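Local coordinates for site-specific recombinase, resolvase family protein (Streptococcus pneumoniae, PDB 3GUV), which catalyses site-specific DNA recombination as a member of the resolvase family of serine recombinases, at the interface of chains A and B. Residues are numbered along the deposited sequence; one frame, centred on the assembly and turned at random. Chains: chain A/B, Site-specific recombinase, resolvase family protein.

The interface of chains A and B. Residues chain A 84-85, 88-91, 94, 129; chain B 131-132, 135.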
loop_
_atom_site.group_PDB
_atom_site.type_symbol
_atom_site.label_atom_id
_atom_site.label_comp_id
_atom_site.label_asym_id
_atom_site.label_seq_id
_atom_site.Cartn_x
_atom_site.Cartn_y
_atom_site.Cartn_z
ATOM N N LEU A 84 -10.602 0.185 -3.201
ATOM C CA LEU A 84 -9.623 -0.929 -3.221
ATOM C C LEU A 84 -9.893 -2.054 -2.221
ATOM O O LEU A 84 -9.708 -3.240 -2.536
ATOM C CB LEU A 84 -8.177 -0.434 -2.981
ATOM C CG LEU A 84 -7.427 0.203 -4.137
ATOM C CD1 LEU A 84 -5.938 0.563 -3.766
ATOM C CD2 LEU A 84 -7.473 -0.747 -5.345
ATOM N N SER A 85 -10.280 -1.690 -1.000
ATOM C CA SER A 85 -10.670 -2.688 -0.017
ATOM C C SER A 85 -11.956 -3.441 -0.397
ATOM O O SER A 85 -12.422 -4.259 0.376
ATOM C CB SER A 85 -10.890 -2.025 1.325
ATOM O OG SER A 85 -11.887 -1.036 1.191
ATOM N N ALA A 88 -9.386 -5.979 -3.355
ATOM C CA ALA A 88 -8.183 -6.768 -3.015
ATOM C C ALA A 88 -8.074 -6.977 -1.510
ATOM O O ALA A 88 -8.727 -6.292 -0.724
ATOM C CB ALA A 88 -6.937 -6.076 -3.548
ATOM N N ARG A 89 -7.234 -7.927 -1.119
ATOM C CA ARG A 89 -7.098 -8.354 0.264
ATOM C C ARG A 89 -5.819 -7.772 0.960
ATOM O O ARG A 89 -5.692 -7.744 2.181
ATOM C CB ARG A 89 -7.103 -9.889 0.269
ATOM N N ASN A 90 -4.887 -7.300 0.147
ATOM C CA ASN A 90 -3.650 -6.703 0.608
ATOM C C ASN A 90 -3.013 -6.014 -0.603
ATOM O O ASN A 90 -3.584 -6.060 -1.710
ATOM C CB ASN A 90 -2.728 -7.761 1.225
ATOM C CG ASN A 90 -2.519 -8.991 0.320
ATOM O OD1 ASN A 90 -1.959 -8.891 -0.760
ATOM N ND2 ASN A 90 -2.934 -10.157 0.801
ATOM N N ALA A 91 -1.867 -5.353 -0.393
ATOM C CA ALA A 91 -1.201 -4.591 -1.441
ATOM C C ALA A 91 -0.629 -5.493 -2.546
ATOM O O ALA A 91 -0.653 -5.114 -3.742
ATOM C CB ALA A 91 -0.080 -3.698 -0.824
ATOM N N VAL A 94 -3.452 -6.304 -4.797
ATOM C CA VAL A 94 -3.891 -5.214 -5.633
ATOM C C VAL A 94 -2.925 -5.146 -6.792
ATOM O O VAL A 94 -3.333 -4.950 -7.931
ATOM C CB VAL A 94 -3.839 -3.860 -4.928
ATOM C CG1 VAL A 94 -4.289 -2.793 -5.913
ATOM C CG2 VAL A 94 -4.687 -3.844 -3.637
ATOM N N LEU A 129 2.565 0.648 -4.884
ATOM C CA LEU A 129 1.951 -0.637 -4.528
ATOM C C LEU A 129 3.037 -1.727 -4.364
ATOM O O LEU A 129 3.043 -2.517 -3.397
ATOM C CB LEU A 129 0.916 -1.065 -5.602
ATOM C CG LEU A 129 -0.553 -0.587 -5.559
ATOM C CD1 LEU A 129 -1.280 -1.045 -6.825
ATOM C CD2 LEU A 129 -1.304 -1.049 -4.309
ATOM N N ALA B 131 -5.843 4.221 0.495
ATOM C CA ALA B 131 -6.689 3.083 0.061
ATOM C C ALA B 131 -6.150 1.763 0.580
ATOM O O ALA B 131 -6.945 0.881 0.945
ATOM C CB ALA B 131 -6.827 3.051 -1.476
ATOM N N VAL B 132 -4.809 1.626 0.649
ATOM C CA VAL B 132 -4.195 0.382 1.102
ATOM C C VAL B 132 -4.219 0.337 2.604
ATOM O O VAL B 132 -4.312 -0.751 3.181
ATOM C CB VAL B 132 -2.733 0.172 0.584
ATOM C CG1 VAL B 132 -2.077 -1.064 1.253
ATOM C CG2 VAL B 132 -2.699 0.061 -0.942
ATOM N N ILE B 135 -7.447 -1.151 3.502
ATOM C CA ILE B 135 -7.344 -2.593 3.453
ATOM C C ILE B 135 -6.834 -3.129 4.787
ATOM O O ILE B 135 -7.459 -4.013 5.350
ATOM C CB ILE B 135 -6.475 -3.128 2.303
ATOM C CG1 ILE B 135 -7.063 -2.726 0.944
ATOM C CG2 ILE B 135 -6.370 -4.669 2.413
ATOM C CD1 ILE B 135 -6.132 -2.934 -0.273
HETATM O O HOH W 1 -9.922 0.873 0.031
#
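B:Ile135 holds its CG1 anti to its own carbonyl carbon (chi1 -62°), and the extended chi2 of 167° carries CD1 toward A:Val94. Its CG2 branch is anti to the backbone N and turns to the loop ahead of helix 91-103. The site is part of a two-fold interface between two resolvase N-terminal domains, the catalytic domain of serine recombinases. Such domains pair through their long helix, here 124-151, in family dimers; this pairing may or may not be the biological one.

B:Ile135 buries 91 Å² of surface, the largest share in this patch. It packs against the 3-10 helix 84-86, the loop after it and the first turn of helix 91-103. The middle of its side chain lies on the 3-10 helix, with CG1 3.7 Å from A:Ser85 CA. CD1 is 3.8 Å from A:Val94 CG2, and the two side chains cross obliquely. CG2 packs 3.8 Å from A:Asn90 CA and also lies against the carbonyl of A:Arg89, whose side chain is incomplete in the model.

One turn earlier, B:Val132 spreads its two methyls over different partners. CG1 faces the methyl CB of A:Ala91 at 3.9 Å, and CG2 meets A:Leu129 CD2 at 3.8 Å. A:Leu129 sits on the partner's own helix 124-151, so the two long helices touch here. B:Ala131 offers its methyl CB to A:Leu84, whose CG is anti to the carbonyl carbon (chi1 -79°) and whose CD1 tip comes tightly to 3.5 Å.

The direct contacts are nearly all between carbon atoms, and no N or O lies within bonding reach of an N or O of the other chain. A water bridges the chains at one side. The backbone N-H of A:Ser85 donates to it at 2.8 Å from N to the water O, 162° at H. The water also hydrogen-bonds the hydroxyl OG of A:Ser85 and the carbonyl O of B:Ala131.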